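Local atomic coordinates of fructokinase (Vibrio cholerae serotype O1, PDB entry 5EYN), a protein that catalyses the ATP-dependent phosphorylation of fructose, as a fructokinase of the PfkB carbohydrate kinase family. Residues Ala264-Leu276 and Asp290-Thr303. Residues are numbered along the deposited sequence; the frame is centred on the assembly and turned at random.
Sequences AGDAFVGGLLYRL and DAVKWANGCGALAT. With NA (sodium ion), chain F; ADP (adenosine-5'-diphosphate), chain E; BEF (beryllium trifluoride ion), chain D; FRU (beta-D-fructofuranose), chain B.
Two roughly antiparallel helices, 264-276 and 290-302, form part of the nucleotide site of this ribokinase-like fold, their axes approaching to 7.0 Å. The close spacing rests on small residues: Gly-271 puts its bare CA against Ala-295, and the methyls of Ala-267 and Ala-302 press together, CB to CB 3.4 Å. Ala-295 CB sits over the centre of the Phe-268 ring, 3.4 Å from its centroid. With CG anti to the backbone N (chi1 -179°), that ring is brought to the second helix, where Asn-296 OD1 lies in plane at its edge, by CE1, and also accepts a 2.8 Å hydrogen bond from ADP O2'. Gly-299 CA packs on the ribose at O4'. At the N-terminal end of helix 264-276, the beta-phosphate and beryllium trifluoride lie by the backbone of Ala-264 and Gly-265; the Asp-266 backbone N donates to BEF F2, and Asp-266 OD2 lies 2.5 Å from fructose O6, consistent with O6 being the phosphate acceptor. At the far end Arg-275, bent at chi2 and chi3, lays its guanidinium flat on Trp-294, planes 4° apart. Its NE and NH2 form a salt bridge to one carboxylate oxygen, Asp-290 OD2, at 2.9 and 2.8 Å, with that oxygen in the guanidinium plane.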
loop_
_atom_site.group_PDB
_atom_site.type_symbol
_atom_site.label_atom_id
_atom_site.label_comp_id
_atom_site.label_asym_id
_atom_site.label_seq_id
_atom_site.Cartn_x
_atom_site.Cartn_y
_atom_site.Cartn_z
ATOM N N ALA A 264 17.553 2.894 12.118
ATOM C CA ALA A 264 18.717 2.987 13.004
ATOM C C ALA A 264 18.360 3.718 14.302
ATOM O O ALA A 264 18.800 3.376 15.395
ATOM C CB ALA A 264 19.870 3.697 12.319
ATOM N N GLY A 265 17.499 4.714 14.196
ATOM C CA GLY A 265 17.105 5.510 15.348
ATOM C C GLY A 265 16.278 4.675 16.302
ATOM O O GLY A 265 16.337 4.891 17.506
ATOM N N ASP A 266 15.505 3.733 15.771
ATOM C CA ASP A 266 14.665 2.876 16.606
ATOM C C ASP A 266 15.516 1.832 17.319
ATOM O O ASP A 266 15.247 1.478 18.464
ATOM C CB ASP A 266 13.587 2.195 15.782
ATOM C CG ASP A 266 12.712 3.175 15.043
ATOM O OD1 ASP A 266 12.481 4.296 15.585
ATOM O OD2 ASP A 266 12.260 2.809 13.934
ATOM N N ALA A 267 16.554 1.348 16.642
ATOM C CA ALA A 267 17.499 0.417 17.257
ATOM C C ALA A 267 18.180 1.102 18.442
ATOM O O ALA A 267 18.372 0.528 19.510
ATOM C CB ALA A 267 18.545 -0.004 16.232
ATOM N N PHE A 268 18.564 2.350 18.221
ATOM C CA PHE A 268 19.127 3.202 19.261
ATOM C C PHE A 268 18.190 3.274 20.470
ATOM O O PHE A 268 18.591 3.000 21.596
ATOM C CB PHE A 268 19.384 4.592 18.675
ATOM C CG PHE A 268 19.983 5.575 19.648
ATOM C CD1 PHE A 268 21.351 5.837 19.654
ATOM C CD2 PHE A 268 19.186 6.237 20.562
ATOM C CE1 PHE A 268 21.892 6.752 20.548
ATOM C CE2 PHE A 268 19.730 7.129 21.474
ATOM C CZ PHE A 268 21.078 7.396 21.461
ATOM N N VAL A 269 16.929 3.604 20.227
ATOM C CA VAL A 269 15.974 3.694 21.317
ATOM C C VAL A 269 15.820 2.350 22.004
ATOM O O VAL A 269 15.717 2.272 23.232
ATOM C CB VAL A 269 14.611 4.198 20.802
ATOM C CG1 VAL A 269 13.529 4.064 21.865
ATOM C CG2 VAL A 269 14.756 5.617 20.347
ATOM N N GLY A 270 15.791 1.278 21.224
ATOM C CA GLY A 270 15.692 -0.049 21.807
ATOM C C GLY A 270 16.813 -0.381 22.771
ATOM O O GLY A 270 16.572 -0.897 23.863
ATOM N N GLY A 271 18.047 -0.071 22.389
ATOM C CA GLY A 271 19.156 -0.299 23.299
ATOM C C GLY A 271 19.067 0.565 24.544
ATOM O O GLY A 271 19.302 0.096 25.667
ATOM N N LEU A 272 18.731 1.835 24.344
ATOM C CA LEU A 272 18.563 2.773 25.439
ATOM C C LEU A 272 17.532 2.264 26.425
ATOM O O LEU A 272 17.799 2.140 27.629
ATOM C CB LEU A 272 18.113 4.117 24.888
ATOM C CG LEU A 272 17.858 5.215 25.916
ATOM C CD1 LEU A 272 19.138 5.620 26.606
ATOM C CD2 LEU A 272 17.225 6.416 25.246
ATOM N N LEU A 273 16.334 1.975 25.930
ATOM C CA LEU A 273 15.235 1.595 26.815
ATOM C C LEU A 273 15.436 0.218 27.411
ATOM O O LEU A 273 15.055 -0.012 28.542
ATOM C CB LEU A 273 13.865 1.655 26.120
ATOM C CG LEU A 273 13.442 3.021 25.611
ATOM C CD1 LEU A 273 12.051 2.944 24.992
ATOM C CD2 LEU A 273 13.452 4.055 26.736
ATOM N N TYR A 274 16.064 -0.697 26.674
ATOM C CA TYR A 274 16.394 -1.982 27.270
ATOM C C TYR A 274 17.221 -1.734 28.537
ATOM O O TYR A 274 16.902 -2.248 29.610
ATOM C CB TYR A 274 17.161 -2.895 26.311
ATOM C CG TYR A 274 17.730 -4.079 27.062
ATOM C CD1 TYR A 274 16.887 -5.057 27.580
ATOM C CD2 TYR A 274 19.083 -4.171 27.336
ATOM C CE1 TYR A 274 17.384 -6.119 28.321
ATOM C CE2 TYR A 274 19.579 -5.226 28.066
ATOM C CZ TYR A 274 18.720 -6.190 28.558
ATOM O OH TYR A 274 19.198 -7.251 29.290
ATOM N N ARG A 275 18.297 -0.958 28.417
ATOM C CA ARG A 275 19.165 -0.741 29.569
ATOM C C ARG A 275 18.480 0.065 30.693
ATOM O O ARG A 275 18.663 -0.232 31.872
ATOM C CB ARG A 275 20.490 -0.109 29.133
ATOM C CG ARG A 275 21.376 -1.059 28.328
ATOM C CD ARG A 275 21.851 -2.251 29.137
ATOM N NE ARG A 275 23.012 -1.924 29.955
ATOM C CZ ARG A 275 23.573 -2.752 30.827
ATOM N NH1 ARG A 275 23.062 -3.957 31.042
ATOM N NH2 ARG A 275 24.640 -2.363 31.500
ATOM N N LEU A 276 17.661 1.054 30.349
ATOM C CA LEU A 276 16.943 1.777 31.391
ATOM C C LEU A 276 15.948 0.849 32.078
ATOM O O LEU A 276 15.770 0.920 33.295
ATOM C CB LEU A 276 16.227 3.016 30.838
ATOM C CG LEU A 276 17.112 4.083 30.181
ATOM C CD1 LEU A 276 16.263 5.285 29.823
ATOM C CD2 LEU A 276 18.295 4.492 31.056
ATOM N N ASP A 290 25.824 4.600 30.156
ATOM C CA ASP A 290 25.985 3.226 29.679
ATOM C C ASP A 290 24.847 2.830 28.726
ATOM O O ASP A 290 25.077 2.159 27.713
ATOM C CB ASP A 290 26.034 2.268 30.877
ATOM C CG ASP A 290 26.016 0.816 30.460
ATOM O OD1 ASP A 290 27.097 0.282 30.167
ATOM O OD2 ASP A 290 24.932 0.205 30.419
ATOM N N ALA A 291 23.623 3.240 29.037
ATOM C CA ALA A 291 22.487 2.922 28.169
ATOM C C ALA A 291 22.656 3.554 26.797
ATOM O O ALA A 291 22.312 2.940 25.788
ATOM C CB ALA A 291 21.176 3.367 28.796
ATOM N N VAL A 292 23.226 4.755 26.759
ATOM C CA VAL A 292 23.486 5.445 25.495
ATOM C C VAL A 292 24.632 4.773 24.732
ATOM O O VAL A 292 24.614 4.719 23.506
ATOM C CB VAL A 292 23.758 6.945 25.714
ATOM C CG1 VAL A 292 24.157 7.648 24.428
ATOM C CG2 VAL A 292 22.517 7.611 26.275
ATOM N N LYS A 293 25.610 4.233 25.442
ATOM C CA LYS A 293 26.654 3.474 24.776
ATOM C C LYS A 293 26.049 2.260 24.068
ATOM O O LYS A 293 26.382 1.967 22.920
ATOM C CB LYS A 293 27.704 3.038 25.804
ATOM C CG LYS A 293 28.801 2.141 25.275
ATOM C CD LYS A 293 29.836 1.812 26.372
ATOM C CE LYS A 293 31.004 0.992 25.822
ATOM N NZ LYS A 293 32.027 0.729 26.866
ATOM N N TRP A 294 25.161 1.550 24.752
ATOM C CA TRP A 294 24.435 0.452 24.124
ATOM C C TRP A 294 23.620 0.953 22.940
ATOM O O TRP A 294 23.602 0.329 21.879
ATOM C CB TRP A 294 23.498 -0.222 25.127
ATOM C CG TRP A 294 24.163 -1.223 26.040
ATOM C CD1 TRP A 294 25.291 -1.037 26.800
ATOM C CD2 TRP A 294 23.739 -2.567 26.282
ATOM N NE1 TRP A 294 25.587 -2.185 27.496
ATOM C CE2 TRP A 294 24.651 -3.139 27.194
ATOM C CE3 TRP A 294 22.671 -3.342 25.824
ATOM C CZ2 TRP A 294 24.526 -4.447 27.646
ATOM C CZ3 TRP A 294 22.553 -4.640 26.263
ATOM C CH2 TRP A 294 23.471 -5.180 27.171
ATOM N N ALA A 295 22.904 2.060 23.134
ATOM C CA ALA A 295 22.079 2.639 22.084
ATOM C C ALA A 295 22.886 2.914 20.814
ATOM O O ALA A 295 22.465 2.584 19.702
ATOM C CB ALA A 295 21.438 3.927 22.588
ATOM N N ASN A 296 24.056 3.523 20.982
ATOM C CA ASN A 296 24.902 3.815 19.834
ATOM C C ASN A 296 25.341 2.532 19.127
ATOM O O ASN A 296 25.372 2.488 17.903
ATOM C CB ASN A 296 26.133 4.602 20.257
ATOM C CG ASN A 296 25.890 6.088 20.386
ATOM O OD1 ASN A 296 25.054 6.676 19.695
ATOM N ND2 ASN A 296 26.677 6.716 21.244
ATOM N N GLY A 297 25.668 1.499 19.889
ATOM C CA GLY A 297 26.082 0.246 19.286
ATOM C C GLY A 297 24.969 -0.423 18.517
ATOM O O GLY A 297 25.174 -0.946 17.436
ATOM N N CYS A 298 23.760 -0.375 19.067
ATOM C CA CYS A 298 22.599 -0.903 18.387
ATOM C C CYS A 298 22.311 -0.131 17.105
ATOM O O CYS A 298 22.014 -0.725 16.079
ATOM C CB CYS A 298 21.384 -0.864 19.307
ATOM S SG CYS A 298 21.447 -2.024 20.689
ATOM N N GLY A 299 22.339 1.199 17.184
ATOM C CA GLY A 299 22.095 2.012 16.008
ATOM C C GLY A 299 23.080 1.709 14.889
ATOM O O GLY A 299 22.704 1.648 13.722
ATOM N N ALA A 300 24.353 1.556 15.239
ATOM C CA ALA A 300 25.385 1.233 14.245
ATOM C C ALA A 300 25.131 -0.127 13.638
ATOM O O ALA A 300 25.108 -0.273 12.417
ATOM C CB ALA A 300 26.749 1.279 14.871
ATOM N N LEU A 301 24.932 -1.130 14.476
ATOM C CA LEU A 301 24.740 -2.476 13.960
ATOM C C LEU A 301 23.465 -2.610 13.149
ATOM O O LEU A 301 23.431 -3.361 12.193
ATOM C CB LEU A 301 24.765 -3.527 15.065
ATOM C CG LEU A 301 26.135 -3.792 15.675
ATOM C CD1 LEU A 301 25.984 -4.628 16.916
ATOM C CD2 LEU A 301 27.023 -4.489 14.669
ATOM N N ALA A 302 22.422 -1.867 13.491
ATOM C CA ALA A 302 21.169 -1.964 12.760
ATOM C C ALA A 302 21.320 -1.615 11.301
ATOM O O ALA A 302 20.545 -2.075 10.474
ATOM C CB ALA A 302 20.127 -1.043 13.394
ATOM N N THR A 303 22.326 -0.811 10.981
ATOM C CA THR A 303 22.496 -0.335 9.612
ATOM C C THR A 303 23.159 -1.365 8.691
ATOM O O THR A 303 23.278 -1.112 7.499
ATOM C CB THR A 303 23.379 0.930 9.519
ATOM O OG1 THR A 303 24.747 0.608 9.839
ATOM C CG2 THR A 303 22.839 2.056 10.399
HETATM NA NA NA F . 18.581 -2.789 9.065
HETATM P PB ADP E . 17.396 6.397 11.719
HETATM O O1B ADP E . 16.641 5.146 12.088
HETATM O O2B ADP E . 16.473 7.594 11.724
HETATM O O3B ADP E . 17.982 6.212 10.341
HETATM P PA ADP E . 19.779 7.588 12.533
HETATM O O1A ADP E . 20.280 7.194 11.154
HETATM O O2A ADP E . 19.227 8.991 12.422
HETATM O O3A ADP E . 18.564 6.610 12.780
HETATM O "O5'" ADP E . 20.938 7.603 13.639
HETATM C "C5'" ADP E . 20.694 7.212 14.944
HETATM C "C4'" ADP E . 21.839 6.517 15.644
HETATM O "O4'" ADP E . 22.298 5.436 14.865
HETATM C "C3'" ADP E . 23.023 7.361 15.959
HETATM O "O3'" ADP E . 22.845 8.061 17.153
HETATM C "C2'" ADP E . 24.084 6.344 16.077
HETATM O "O2'" ADP E . 24.045 5.657 17.271
HETATM C "C1'" ADP E . 23.691 5.399 15.013
HETATM N N9 ADP E . 24.284 5.666 13.734
HETATM C C8 ADP E . 23.703 6.213 12.650
HETATM N N7 ADP E . 24.568 6.268 11.649
HETATM C C5 ADP E . 25.731 5.757 12.057
HETATM C C6 ADP E . 26.970 5.538 11.478
HETATM N N6 ADP E . 27.230 5.915 10.125
HETATM N N1 ADP E . 27.936 4.982 12.203
HETATM C C2 ADP E . 27.759 4.603 13.481
HETATM N N3 ADP E . 26.563 4.798 14.086
HETATM C C4 ADP E . 25.563 5.362 13.396
HETATM BE BE BEF D . 15.012 5.969 12.035
HETATM F F1 BEF D . 15.343 5.544 10.590
HETATM F F2 BEF D . 14.590 4.781 12.951
HETATM F F3 BEF D . 13.775 6.842 12.082
HETATM C C1 FRU B . 7.177 4.723 10.365
HETATM C C2 FRU B . 8.520 4.360 9.747
HETATM C C3 FRU B . 8.665 2.960 9.186
HETATM C C4 FRU B . 10.064 2.557 9.517
HETATM C C5 FRU B . 10.323 3.347 10.751
HETATM C C6 FRU B . 11.759 3.774 10.925
HETATM O O1 FRU B . 6.941 3.992 11.528
HETATM O O2 FRU B . 8.746 5.285 8.726
HETATM O O3 FRU B . 8.346 3.003 7.828
HETATM O O4 FRU B . 10.211 1.203 9.783
HETATM O O5 FRU B . 9.485 4.491 10.744
HETATM O O6 FRU B . 11.934 4.533 12.096
HETATM O O HOH W 1 18.438 -0.878 8.537
HETATM O O HOH W 2 18.391 -3.715 11.226
#